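Local structure of uncharacterized HDOD domain protein (Geobacter sulfurreducens, 3HC1) at residues E135-L140 against S277-K282; L94-F99 against I129-A134; S168-L173 against I179-A184; P142-V147 against N207-D212. The protein is of unknown function but binds two ferric ions and carries an HDOD domain related to metal-dependent phosphohydrolases of the HD type. All coordinates share one frame; numbering follows the deposited sequence.

Interaction 1 (E135-L140 against S277-K282); sequences ERTGFL and SDFDEK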
loop_
_atom_site.group_PDB
_atom_site.type_symbol
_atom_site.label_atom_id
_atom_site.label_comp_id
_atom_site.label_asym_id
_atom_site.label_seq_id
_atom_site.Cartn_x
_atom_site.Cartn_y
_atom_site.Cartn_z
ATOM N N GLU A 135 12.341 -5.727 -5.799
ATOM C CA GLU A 135 13.010 -6.858 -6.430
ATOM C C GLU A 135 13.999 -6.435 -7.515
ATOM O O GLU A 135 15.156 -6.873 -7.503
ATOM C CB GLU A 135 11.960 -7.865 -6.945
ATOM C CG GLU A 135 11.158 -8.486 -5.776
ATOM C CD GLU A 135 9.928 -9.288 -6.205
ATOM O OE1 GLU A 135 9.384 -9.070 -7.304
ATOM O OE2 GLU A 135 9.513 -10.148 -5.410
ATOM N N ARG A 136 13.585 -5.542 -8.417
ATOM C CA ARG A 136 14.459 -5.133 -9.519
ATOM C C ARG A 136 15.647 -4.284 -9.107
ATOM O O ARG A 136 16.634 -4.187 -9.850
ATOM C CB ARG A 136 13.689 -4.365 -10.614
ATOM C CG ARG A 136 12.607 -5.147 -11.292
ATOM C CD ARG A 136 13.096 -6.349 -12.070
ATOM N NE ARG A 136 11.927 -7.067 -12.561
ATOM C CZ ARG A 136 11.232 -7.980 -11.887
ATOM N NH1 ARG A 136 11.607 -8.390 -10.678
ATOM N NH2 ARG A 136 10.144 -8.503 -12.440
ATOM N N THR A 137 15.585 -3.674 -7.935
ATOM C CA THR A 137 16.658 -2.802 -7.486
ATOM C C THR A 137 17.503 -3.503 -6.425
ATOM O O THR A 137 18.404 -2.900 -5.852
ATOM C CB THR A 137 16.081 -1.467 -6.966
ATOM O OG1 THR A 137 15.203 -1.706 -5.843
ATOM C CG2 THR A 137 15.343 -0.699 -8.097
ATOM N N GLY A 138 17.177 -4.760 -6.138
ATOM C CA GLY A 138 17.935 -5.596 -5.190
ATOM C C GLY A 138 17.698 -5.298 -3.721
ATOM O O GLY A 138 18.548 -5.627 -2.870
ATOM N N PHE A 139 16.546 -4.704 -3.397
ATOM C CA PHE A 139 16.242 -4.381 -2.008
ATOM C C PHE A 139 16.034 -5.709 -1.255
ATOM O O PHE A 139 15.318 -6.591 -1.713
ATOM C CB PHE A 139 15.016 -3.458 -1.911
ATOM C CG PHE A 139 14.744 -2.979 -0.543
ATOM C CD1 PHE A 139 15.468 -1.931 -0.009
ATOM C CD2 PHE A 139 13.794 -3.591 0.252
ATOM C CE1 PHE A 139 15.222 -1.489 1.289
ATOM C CE2 PHE A 139 13.558 -3.163 1.554
ATOM C CZ PHE A 139 14.271 -2.104 2.066
ATOM N N LEU A 140 16.728 -5.882 -0.136
ATOM C CA LEU A 140 16.806 -7.193 0.549
ATOM C C LEU A 140 15.523 -7.805 1.190
ATOM O O LEU A 140 15.374 -9.041 1.293
ATOM C CB LEU A 140 17.961 -7.161 1.592
ATOM C CG LEU A 140 19.360 -7.311 0.961
ATOM C CD1 LEU A 140 20.495 -7.487 2.030
ATOM C CD2 LEU A 140 19.403 -8.483 -0.028
ATOM N N SER A 277 23.460 -1.004 -5.427
ATOM C CA SER A 277 22.425 -1.413 -6.402
ATOM C C SER A 277 22.602 -0.798 -7.797
ATOM O O SER A 277 22.752 0.429 -7.970
ATOM C CB SER A 277 21.005 -1.153 -5.887
ATOM O OG SER A 277 20.647 0.207 -5.991
ATOM N N ASP A 278 22.608 -1.685 -8.783
ATOM C CA ASP A 278 22.760 -1.320 -10.187
ATOM C C ASP A 278 21.483 -1.714 -10.904
ATOM O O ASP A 278 21.114 -2.898 -10.941
ATOM C CB ASP A 278 23.956 -2.049 -10.804
ATOM C CG ASP A 278 25.282 -1.551 -10.261
ATOM O OD1 ASP A 278 25.305 -0.891 -9.191
ATOM O OD2 ASP A 278 26.313 -1.823 -10.909
ATOM N N PHE A 279 20.791 -0.719 -11.434
ATOM C CA PHE A 279 19.551 -0.948 -12.152
ATOM C C PHE A 279 19.393 0.103 -13.235
ATOM O O PHE A 279 20.042 1.164 -13.193
ATOM C CB PHE A 279 18.343 -0.934 -11.200
ATOM C CG PHE A 279 18.138 0.372 -10.478
ATOM C CD1 PHE A 279 17.409 1.394 -11.059
ATOM C CD2 PHE A 279 18.641 0.557 -9.205
ATOM C CE1 PHE A 279 17.197 2.589 -10.392
ATOM C CE2 PHE A 279 18.415 1.743 -8.521
ATOM C CZ PHE A 279 17.700 2.755 -9.105
ATOM N N ASP A 280 18.524 -0.198 -14.192
ATOM C CA ASP A 280 18.205 0.741 -15.212
ATOM C C ASP A 280 16.712 1.066 -15.064
ATOM O O ASP A 280 15.859 0.277 -15.456
ATOM C CB ASP A 280 18.541 0.136 -16.568
ATOM C CG ASP A 280 18.244 1.068 -17.716
ATOM O OD1 ASP A 280 17.742 2.186 -17.491
ATOM O OD2 ASP A 280 18.535 0.680 -18.860
ATOM N N GLU A 281 16.413 2.246 -14.520
ATOM C CA GLU A 281 15.020 2.665 -14.335
ATOM C C GLU A 281 14.246 2.769 -15.672
ATOM O O GLU A 281 13.035 2.585 -15.698
ATOM C CB GLU A 281 14.942 3.964 -13.533
ATOM C CG GLU A 281 15.582 5.183 -14.172
ATOM C CD GLU A 281 17.028 5.382 -13.736
ATOM O OE1 GLU A 281 17.750 4.379 -13.650
ATOM O OE2 GLU A 281 17.413 6.524 -13.461
ATOM N N LYS A 282 14.934 3.033 -16.787
ATOM C CA LYS A 282 14.290 2.983 -18.115
ATOM C C LYS A 282 13.682 1.606 -18.407
ATOM O O LYS A 282 12.529 1.495 -18.820
ATOM C CB LYS A 282 15.274 3.347 -19.234
ATOM C CG LYS A 282 15.739 4.813 -19.221
ATOM C CD LYS A 282 16.619 5.138 -20.441
ATOM C CE LYS A 282 18.042 4.514 -20.332
ATOM N NZ LYS A 282 18.701 4.112 -21.651
#

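Interaction 2 (L94-F99 against I129-A134); sequences LREAIF and IAKLIA. With GOL (glycerol), chain H.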
loop_
_atom_site.group_PDB
_atom_site.type_symbol
_atom_site.label_atom_id
_atom_site.label_comp_id
_atom_site.label_asym_id
_atom_site.label_seq_id
_atom_site.Cartn_x
_atom_site.Cartn_y
_atom_site.Cartn_z
ATOM N N LEU A 94 4.239 -16.466 2.274
ATOM C CA LEU A 94 3.134 -16.804 3.169
ATOM C C LEU A 94 2.732 -15.614 4.099
ATOM O O LEU A 94 1.545 -15.345 4.238
ATOM C CB LEU A 94 3.401 -18.056 3.986
ATOM C CG LEU A 94 2.251 -18.596 4.863
ATOM C CD1 LEU A 94 1.076 -19.006 4.022
ATOM C CD2 LEU A 94 2.751 -19.764 5.722
ATOM N N ARG A 95 3.705 -14.973 4.744
ATOM C CA ARG A 95 3.479 -13.741 5.538
ATOM C C ARG A 95 2.752 -12.704 4.676
ATOM O O ARG A 95 1.808 -12.063 5.116
ATOM C CB ARG A 95 4.795 -13.130 6.036
ATOM C CG ARG A 95 5.521 -13.817 7.252
ATOM C CD ARG A 95 7.024 -13.399 7.242
ATOM N NE ARG A 95 7.684 -13.586 8.521
ATOM C CZ ARG A 95 9.007 -13.598 8.722
ATOM N NH1 ARG A 95 9.877 -13.426 7.725
ATOM N NH2 ARG A 95 9.477 -13.808 9.949
ATOM N N GLU A 96 3.213 -12.545 3.442
ATOM C CA GLU A 96 2.622 -11.605 2.507
ATOM C C GLU A 96 1.194 -11.935 2.187
ATOM O O GLU A 96 0.355 -11.065 2.167
ATOM C CB GLU A 96 3.395 -11.606 1.190
ATOM C CG GLU A 96 2.998 -10.501 0.268
ATOM C CD GLU A 96 3.878 -10.418 -0.957
ATOM O OE1 GLU A 96 5.092 -10.125 -0.807
ATOM O OE2 GLU A 96 3.348 -10.619 -2.075
ATOM N N ALA A 97 0.924 -13.199 1.895
ATOM C CA ALA A 97 -0.433 -13.636 1.537
ATOM C C ALA A 97 -1.389 -13.491 2.741
ATOM O O ALA A 97 -2.544 -13.052 2.594
ATOM C CB ALA A 97 -0.419 -15.075 1.021
ATOM N N ILE A 98 -0.921 -13.894 3.918
ATOM C CA ILE A 98 -1.729 -13.776 5.159
ATOM C C ILE A 98 -2.047 -12.288 5.472
ATOM O O ILE A 98 -3.206 -11.912 5.749
ATOM C CB ILE A 98 -1.035 -14.468 6.377
ATOM C CG1 ILE A 98 -0.987 -15.998 6.169
ATOM C CG2 ILE A 98 -1.806 -14.178 7.647
ATOM C CD1 ILE A 98 -0.276 -16.766 7.265
ATOM N N PHE A 99 -1.007 -11.469 5.410
ATOM C CA PHE A 99 -1.166 -10.052 5.620
ATOM C C PHE A 99 -2.267 -9.477 4.713
ATOM O O PHE A 99 -3.151 -8.771 5.175
ATOM C CB PHE A 99 0.157 -9.331 5.366
ATOM C CG PHE A 99 0.081 -7.866 5.592
ATOM C CD1 PHE A 99 0.278 -7.347 6.861
ATOM C CD2 PHE A 99 -0.189 -7.007 4.546
ATOM C CE1 PHE A 99 0.200 -5.985 7.075
ATOM C CE2 PHE A 99 -0.270 -5.631 4.768
ATOM C CZ PHE A 99 -0.070 -5.144 6.030
ATOM N N ILE A 129 3.334 -3.318 -7.260
ATOM C CA ILE A 129 4.309 -2.598 -8.075
ATOM C C ILE A 129 5.490 -2.152 -7.238
ATOM O O ILE A 129 6.644 -2.267 -7.687
ATOM C CB ILE A 129 3.664 -1.391 -8.839
ATOM C CG1 ILE A 129 2.817 -1.994 -9.969
ATOM C CG2 ILE A 129 4.772 -0.409 -9.394
ATOM C CD1 ILE A 129 1.852 -1.128 -10.596
ATOM N N ALA A 130 5.226 -1.637 -6.033
ATOM C CA ALA A 130 6.323 -1.259 -5.153
ATOM C C ALA A 130 7.221 -2.478 -4.852
ATOM O O ALA A 130 8.438 -2.331 -4.822
ATOM C CB ALA A 130 5.833 -0.651 -3.909
ATOM N N LYS A 131 6.626 -3.651 -4.691
ATOM C CA LYS A 131 7.412 -4.839 -4.456
ATOM C C LYS A 131 8.235 -5.173 -5.676
ATOM O O LYS A 131 9.414 -5.481 -5.513
ATOM C CB LYS A 131 6.603 -6.033 -4.030
ATOM C CG LYS A 131 7.503 -7.135 -3.426
ATOM C CD LYS A 131 6.740 -8.385 -3.102
ATOM C CE LYS A 131 7.682 -9.485 -2.570
ATOM N NZ LYS A 131 6.997 -10.816 -2.456
ATOM N N LEU A 132 7.635 -5.098 -6.885
ATOM C CA LEU A 132 8.378 -5.381 -8.130
ATOM C C LEU A 132 9.640 -4.520 -8.199
ATOM O O LEU A 132 10.741 -5.033 -8.527
ATOM C CB LEU A 132 7.524 -5.160 -9.379
ATOM C CG LEU A 132 6.391 -6.149 -9.662
ATOM C CD1 LEU A 132 5.421 -5.556 -10.682
ATOM C CD2 LEU A 132 6.934 -7.523 -10.109
ATOM N N ILE A 133 9.488 -3.222 -7.871
ATOM C CA ILE A 133 10.614 -2.324 -7.835
ATOM C C ILE A 133 11.692 -2.754 -6.811
ATOM O O ILE A 133 12.922 -2.693 -7.114
ATOM C CB ILE A 133 10.176 -0.861 -7.675
ATOM C CG1 ILE A 133 9.338 -0.447 -8.905
ATOM C CG2 ILE A 133 11.421 0.054 -7.510
ATOM C CD1 ILE A 133 8.405 0.693 -8.688
ATOM N N ALA A 134 11.251 -3.177 -5.620
ATOM C CA ALA A 134 12.132 -3.665 -4.589
ATOM C C ALA A 134 13.000 -4.788 -5.161
ATOM O O ALA A 134 14.211 -4.794 -5.026
ATOM C CB ALA A 134 11.341 -4.218 -3.487
HETATM C C1 GOL H . 6.468 -12.149 -5.529
HETATM O O1 GOL H . 6.617 -10.967 -4.822
HETATM C C2 GOL H . 5.016 -12.234 -5.962
HETATM O O2 GOL H . 4.755 -13.622 -6.104
HETATM C C3 GOL H . 4.079 -11.609 -4.922
HETATM O O3 GOL H . 3.920 -10.196 -5.001
#

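Interaction 3 (S168-L173 against I179-A184); sequences SQVVTL and ITFGQA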
loop_
_atom_site.group_PDB
_atom_site.type_symbol
_atom_site.label_atom_id
_atom_site.label_comp_id
_atom_site.label_asym_id
_atom_site.label_seq_id
_atom_site.Cartn_x
_atom_site.Cartn_y
_atom_site.Cartn_z
ATOM N N SER A 168 -17.240 13.347 1.324
ATOM C CA SER A 168 -18.169 13.670 0.210
ATOM C C SER A 168 -17.797 14.967 -0.456
ATOM O O SER A 168 -17.855 15.058 -1.665
ATOM C CB SER A 168 -19.627 13.806 0.678
ATOM O OG SER A 168 -20.084 12.551 1.116
ATOM N N GLN A 169 -17.445 15.958 0.360
ATOM C CA GLN A 169 -17.053 17.283 -0.117
ATOM C C GLN A 169 -15.674 17.307 -0.785
ATOM O O GLN A 169 -15.421 18.120 -1.704
ATOM C CB GLN A 169 -17.068 18.293 1.055
ATOM N N VAL A 170 -14.754 16.486 -0.282
ATOM C CA VAL A 170 -13.463 16.347 -0.926
ATOM C C VAL A 170 -13.723 15.821 -2.352
ATOM O O VAL A 170 -13.175 16.355 -3.306
ATOM C CB VAL A 170 -12.480 15.405 -0.137
ATOM C CG1 VAL A 170 -11.275 15.076 -0.993
ATOM C CG2 VAL A 170 -12.084 16.034 1.234
ATOM N N VAL A 171 -14.565 14.796 -2.477
ATOM C CA VAL A 171 -14.825 14.162 -3.772
ATOM C C VAL A 171 -15.391 15.118 -4.800
ATOM O O VAL A 171 -14.996 15.068 -5.968
ATOM C CB VAL A 171 -15.815 13.017 -3.693
ATOM C CG1 VAL A 171 -16.397 12.728 -5.118
ATOM C CG2 VAL A 171 -15.173 11.788 -3.116
ATOM N N THR A 172 -16.313 15.979 -4.359
ATOM C CA THR A 172 -17.037 16.864 -5.261
ATOM C C THR A 172 -16.147 18.066 -5.595
ATOM O O THR A 172 -16.140 18.517 -6.729
ATOM C CB THR A 172 -18.479 17.247 -4.710
ATOM O OG1 THR A 172 -18.354 18.160 -3.626
ATOM C CG2 THR A 172 -19.262 15.991 -4.227
ATOM N N LEU A 173 -15.352 18.543 -4.647
ATOM C CA LEU A 173 -14.294 19.528 -4.953
ATOM C C LEU A 173 -13.253 19.003 -5.950
ATOM O O LEU A 173 -12.789 19.746 -6.823
ATOM C CB LEU A 173 -13.590 19.971 -3.682
ATOM C CG LEU A 173 -12.420 20.934 -3.844
ATOM C CD1 LEU A 173 -12.850 22.194 -4.610
ATOM C CD2 LEU A 173 -11.835 21.295 -2.506
ATOM N N ILE A 179 -8.556 19.097 -9.002
ATOM C CA ILE A 179 -7.333 19.102 -8.181
ATOM C C ILE A 179 -7.192 17.688 -7.613
ATOM O O ILE A 179 -8.122 16.878 -7.800
ATOM C CB ILE A 179 -7.367 20.186 -7.069
ATOM C CG1 ILE A 179 -8.431 19.893 -6.003
ATOM C CG2 ILE A 179 -7.664 21.550 -7.704
ATOM C CD1 ILE A 179 -8.527 20.983 -4.937
ATOM N N THR A 180 -6.064 17.404 -6.959
ATOM C CA THR A 180 -5.822 16.077 -6.354
ATOM C C THR A 180 -6.591 15.959 -5.036
ATOM O O THR A 180 -6.995 16.953 -4.417
ATOM C CB THR A 180 -4.347 15.729 -6.091
ATOM O OG1 THR A 180 -3.809 16.540 -5.043
ATOM C CG2 THR A 180 -3.456 15.810 -7.350
ATOM N N PHE A 181 -6.803 14.735 -4.614
ATOM C CA PHE A 181 -7.495 14.491 -3.354
ATOM C C PHE A 181 -6.709 15.124 -2.234
ATOM O O PHE A 181 -7.283 15.745 -1.370
ATOM C CB PHE A 181 -7.665 12.996 -3.133
ATOM C CG PHE A 181 -8.988 12.475 -3.644
ATOM C CD1 PHE A 181 -9.252 12.415 -5.007
ATOM C CD2 PHE A 181 -9.942 12.009 -2.758
ATOM C CE1 PHE A 181 -10.465 11.918 -5.484
ATOM C CE2 PHE A 181 -11.162 11.524 -3.222
ATOM C CZ PHE A 181 -11.408 11.451 -4.571
ATOM N N GLY A 182 -5.385 14.968 -2.256
ATOM C CA GLY A 182 -4.542 15.552 -1.236
ATOM C C GLY A 182 -4.707 17.080 -1.160
ATOM O O GLY A 182 -4.703 17.645 -0.059
ATOM N N GLN A 183 -4.812 17.730 -2.315
ATOM C CA GLN A 183 -5.065 19.166 -2.383
ATOM C C GLN A 183 -6.454 19.517 -1.834
ATOM O O GLN A 183 -6.591 20.369 -0.962
ATOM C CB GLN A 183 -4.919 19.643 -3.836
ATOM C CG GLN A 183 -3.486 19.581 -4.385
ATOM C CD GLN A 183 -3.423 19.965 -5.861
ATOM O OE1 GLN A 183 -4.098 19.378 -6.711
ATOM N NE2 GLN A 183 -2.639 20.989 -6.164
ATOM N N ALA A 184 -7.482 18.829 -2.297
ATOM C CA ALA A 184 -8.829 19.027 -1.795
ATOM C C ALA A 184 -8.876 18.839 -0.264
ATOM O O ALA A 184 -9.446 19.665 0.449
ATOM C CB ALA A 184 -9.757 18.084 -2.445
#

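Interaction 4 (P142-V147 against N207-D212); sequences PVNVYV and NEFICD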
loop_
_atom_site.group_PDB
_atom_site.type_symbol
_atom_site.label_atom_id
_atom_site.label_comp_id
_atom_site.label_asym_id
_atom_site.label_seq_id
_atom_site.Cartn_x
_atom_site.Cartn_y
_atom_site.Cartn_z
ATOM N N PRO A 142 11.864 -7.410 0.341
ATOM C CA PRO A 142 10.799 -6.770 -0.452
ATOM C C PRO A 142 9.392 -6.878 0.146
ATOM O O PRO A 142 8.527 -6.052 -0.189
ATOM C CB PRO A 142 10.855 -7.486 -1.800
ATOM C CG PRO A 142 11.731 -8.735 -1.579
ATOM C CD PRO A 142 12.571 -8.488 -0.397
ATOM N N VAL A 143 9.128 -7.870 0.999
ATOM C CA VAL A 143 7.824 -7.925 1.653
ATOM C C VAL A 143 7.549 -6.651 2.492
ATOM O O VAL A 143 6.414 -6.220 2.586
ATOM C CB VAL A 143 7.572 -9.278 2.410
ATOM C CG1 VAL A 143 6.182 -9.276 3.076
ATOM C CG2 VAL A 143 7.635 -10.460 1.410
ATOM N N ASN A 144 8.590 -6.046 3.080
ATOM C CA ASN A 144 8.461 -4.796 3.856
ATOM C C ASN A 144 7.968 -3.636 2.971
ATOM O O ASN A 144 7.168 -2.808 3.412
ATOM C CB ASN A 144 9.789 -4.350 4.454
ATOM C CG ASN A 144 10.330 -5.308 5.476
ATOM O OD1 ASN A 144 10.179 -6.509 5.360
ATOM N ND2 ASN A 144 10.994 -4.775 6.455
ATOM N N VAL A 145 8.388 -3.661 1.719
ATOM C CA VAL A 145 7.940 -2.654 0.755
ATOM C C VAL A 145 6.503 -2.947 0.363
ATOM O O VAL A 145 5.703 -2.038 0.163
ATOM C CB VAL A 145 8.825 -2.627 -0.511
ATOM C CG1 VAL A 145 8.439 -1.495 -1.432
ATOM C CG2 VAL A 145 10.295 -2.496 -0.147
ATOM N N TYR A 146 6.193 -4.213 0.150
ATOM C CA TYR A 146 4.834 -4.616 -0.148
ATOM C C TYR A 146 3.846 -4.114 0.948
ATOM O O TYR A 146 2.807 -3.523 0.641
ATOM C CB TYR A 146 4.720 -6.132 -0.283
ATOM C CG TYR A 146 3.311 -6.612 -0.604
ATOM C CD1 TYR A 146 2.423 -6.911 0.409
ATOM C CD2 TYR A 146 2.887 -6.786 -1.908
ATOM C CE1 TYR A 146 1.157 -7.341 0.159
ATOM C CE2 TYR A 146 1.565 -7.254 -2.174
ATOM C CZ TYR A 146 0.721 -7.503 -1.138
ATOM O OH TYR A 146 -0.548 -7.967 -1.353
ATOM N N VAL A 147 4.174 -4.388 2.198
ATOM C CA VAL A 147 3.306 -4.053 3.323
ATOM C C VAL A 147 3.167 -2.505 3.428
ATOM O O VAL A 147 2.053 -2.040 3.537
ATOM C CB VAL A 147 3.809 -4.681 4.646
ATOM C CG1 VAL A 147 3.167 -4.017 5.861
ATOM C CG2 VAL A 147 3.546 -6.208 4.661
ATOM N N ASN A 207 5.534 0.086 12.949
ATOM C CA ASN A 207 6.892 0.642 12.887
ATOM C C ASN A 207 6.922 1.936 12.089
ATOM O O ASN A 207 6.193 2.089 11.135
ATOM C CB ASN A 207 7.862 -0.316 12.244
ATOM C CG ASN A 207 8.137 -1.556 13.084
ATOM O OD1 ASN A 207 7.985 -1.567 14.320
ATOM N ND2 ASN A 207 8.583 -2.600 12.409
ATOM N N GLU A 208 7.830 2.823 12.461
ATOM C CA GLU A 208 7.924 4.112 11.785
ATOM C C GLU A 208 8.323 4.024 10.339
ATOM O O GLU A 208 8.051 4.975 9.611
ATOM C CB GLU A 208 8.797 5.100 12.601
ATOM C CG GLU A 208 8.047 5.524 13.841
ATOM C CD GLU A 208 8.712 6.546 14.724
ATOM O OE1 GLU A 208 9.986 6.630 14.799
ATOM O OE2 GLU A 208 7.907 7.240 15.399
ATOM N N PHE A 209 8.927 2.922 9.870
ATOM C CA PHE A 209 9.222 2.855 8.428
ATOM C C PHE A 209 7.908 2.862 7.643
ATOM O O PHE A 209 7.841 3.428 6.565
ATOM C CB PHE A 209 10.156 1.706 8.013
ATOM C CG PHE A 209 9.492 0.397 7.770
ATOM C CD1 PHE A 209 8.941 0.114 6.523
ATOM C CD2 PHE A 209 9.461 -0.589 8.763
ATOM C CE1 PHE A 209 8.374 -1.128 6.256
ATOM C CE2 PHE A 209 8.831 -1.854 8.516
ATOM C CZ PHE A 209 8.295 -2.111 7.265
ATOM N N ILE A 210 6.870 2.277 8.222
ATOM C CA ILE A 210 5.525 2.245 7.604
ATOM C C ILE A 210 4.862 3.590 7.833
ATOM O O ILE A 210 4.326 4.186 6.892
ATOM C CB ILE A 210 4.630 1.092 8.194
ATOM C CG1 ILE A 210 5.234 -0.267 7.826
ATOM C CG2 ILE A 210 3.180 1.176 7.680
ATOM C CD1 ILE A 210 4.806 -1.451 8.720
ATOM N N CYS A 211 4.868 4.069 9.074
ATOM C CA CYS A 211 4.293 5.386 9.395
ATOM C C CYS A 211 4.824 6.459 8.491
ATOM O O CYS A 211 4.062 7.255 7.929
ATOM C CB CYS A 211 4.570 5.739 10.855
ATOM S SG CYS A 211 3.692 4.670 12.028
ATOM N N ASP A 212 6.140 6.491 8.315
ATOM C CA ASP A 212 6.714 7.540 7.460
ATOM C C ASP A 212 6.328 7.357 5.962
ATOM O O ASP A 212 6.235 8.305 5.233
ATOM C CB ASP A 212 8.220 7.502 7.590
ATOM C CG ASP A 212 8.721 7.915 8.975
ATOM O OD1 ASP A 212 7.919 8.282 9.890
ATOM O OD2 ASP A 212 9.964 7.813 9.164
#

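Interaction 1 (E135-L140 against S277-K282)
Thr137, at the C-terminal end of helix 116-136, comes within 5.8 Å (CA to CA) of Phe279 in the extended turn before helix 281-302. No hydrogen bond links 135-140 to 277-282, so the two meet by contact alone. The main piece is a CH-pi interaction. Thr137 CG2 lies over one face of the Phe279 ring, 3.8 Å from its centroid and 16° off the normal. It sits nearer the rim than the middle, with CD2 its nearest ring atom. The two side chains run alongside and point the same way. Thr137 OG1 is turned between its own N and carbonyl carbon (chi1 61°), where it bonds back to Ile133 O. That bond is consistent with this rotation, which leaves CG2 facing the ring. Arg271 adds a cation-pi contact to the same ring. A second touch is made by backbone: Thr137 O approaches Ser277 CB at 3.1 Å, which is tight packing. Ser277 OG is turned to Leu274 O and lies in the plane of the Phe279 ring, at its edge. Arg136 O rests against Phe279 CB at 3.9 Å. The guanidinium group of Arg136 leads away from this contact to a salt bridge with Glu287. Both segments are helix ends. Gly138 leaves helix 116-136 with positive phi in a Schellman motif, its N bonded to Glu135 O. Asp280 occupies the N-cap of helix 281-302, and its OD1 takes a weak bond from Lys282 N. Residues beside this Schellman motif and cap make the contact, joining helix 116-136 to the C-terminal helix 281-302 of this all-helical fold.

Interaction 2 (L94-F99 against I129-A134)
Glu96 and Lys131 meet in a buried salt bridge between two helices of the all-helical HDOD domain. Lys131 NZ donates to Glu96 OE1 over 2.6 Å, a short bond. The ammonium comes to the syn side of the carboxylate, tilted 22° out of its plane. No other pair of residues touches across the two segments. Helices 82-108 and 116-136 stand well apart here, with 10.8 Å between the CA atoms of Glu96 and Lys131. Two extended side chains therefore span the distance from opposite directions. In Lys131 CG is anti to the backbone N (chi1 -164°) and every later torsion is also near 180°, which puts NZ at full reach. Glu96 starts in the same way and straightens as far as CD.

Other groups surround this pair. Helix 142-150 fills the ground between the two helices: Val143 and Tyr146 pack on Glu96, and Pro142 packs on Lys131. Tyr73 OH bonds to Glu96 OE2, so each carboxylate oxygen has its own protein partner. This should hold the carboxylate against rotation. Glu135 lies farther along the helix of Lys131 and adds a long, weak ion pair to NZ. The two acidic groups would be expected to keep the lysine charged. A glycerol, probably from the crystallisation liquor, sits beside the bridge and also bonds to Leu72 O. Its O1 crowds the lysine in the model, and its position there is doubtful. At the other end of the glycerol, O3 gives a weak hydrogen bond to Glu96 OE2 at 3.0 Å.

Interaction 3 (S168-L173 against I179-A184)
Gln183 OE1 is gripped twice by Thr180, at the start of the helix whose Phe181 and Ala184 lie against Val170. The backbone N of Thr180 gives the stronger bond, 2.8 Å to Gln183 OE1. It is straight (180°) and arrives in the carbonyl plane on a lone pair. Thr180 OG1 adds a weak bond to the same oxygen. In return Gln183 N donates to Thr180 OG1 at 3.1 Å. This reciprocal pair is a capping box, and it sets the first turn of helix 181-189.

The face of that turn toward helix 164-177 is apolar. Ala184 CB fits between two side chains, 3.7 Å from Val170 CG1 and also against Leu173 CD2. The small residue lets the backbones come close, with CA of Val170 and CA of Ala184 5.4 Å apart. Val170 CG1, placed anti to its own N (chi1 168°), also meets Phe181 CD2 at 3.8 Å. Val171 CG2 reaches Phe181 CE2 at 4.0 Å, and the two side chains run side by side. Ile179 closes the other end, its CD1 against Leu173 CG at 4.0 Å. The two segments form a helical hairpin joined by a short turn.

Phe181 continues the contact inward. Its ring meets Phe248 edge-to-face, and its backbone bonds to that of Glu249. The Phe181 side chain is about 7 Å from a bound ferric ion. Glu249 binds both ferric ions. The hairpin contact has no hydrogen bond across it, so it rests on apolar fit; the polar bonds serve the helix start, and Phe181 links that core to the metal-site residue Glu249.

Interaction 4 (P142-V147 against N207-D212)
Helices 142-150 and 208-216 of the HDOD helical core meet through two pairs, Asn144 with Phe209 and Val147 with Ile210. Phe209 reaches across from the second helix and ends against the first. Its CE1 lies 3.5 Å from Asn144 O, and that oxygen sits at the ring edge, near the plane. The neighbouring CZ is 3.9 Å from Asn144 ND2 and touches Asn144 CB as well. The two side chains cross at about a right angle, yet the amide and ring planes are only 21° apart. Phe209 CG stands between its own N and carbonyl carbon (chi1 85°), which turns the ring toward Asn144. No hydrogen bond crosses the contact. The amide nitrogen of Asn144 is satisfied by Asn41 OD1, which should help to hold the amide beside the ring.

Each helix runs on toward the metal centre. Helix 142-150 ends just before His152 and Asp153, the HD pair of this fold, and helix 208-216 leads into His217 and His218. All four are iron ligands. The contact itself lies back from the irons. The Ile210 side chain is about 13 Å from a bound ferric ion.

Ile210 does double duty. Its CG1 lies over one face of the Phe209 ring, 3.5 Å above the plane and toward the rim. Farther out, its CD1 makes a looser apolar contact with Val147 CG1, at 4.2 Å. Leu151 packs on Ile210, and Ile230 of helix 229-243 packs on both Asn144 and Phe209. At the helix start Asn207 O accepts from two amides, Ile210 N and Cys211 N.

Overall arrangement
From the N terminus, interaction 2 comes first: it closes a loop of about 30 residues by joining helix 82-108 to helix 116-136, before the others open. Interaction 1 then starts at the end of helix 116-136 and closes a long loop at the start of helix 281-302. Interaction 4 is nested inside that loop, and interaction 3, a local hairpin, is nested inside interaction 4. None of the loops cross. Interactions 1, 2 and 4 touch one another round helices 116-136 and 142-150, with Phe139 on Val145 and Phe99 on Val147. Interaction 3 stands apart, its centre about 30 Å from that of interaction 2, across the chain's centre.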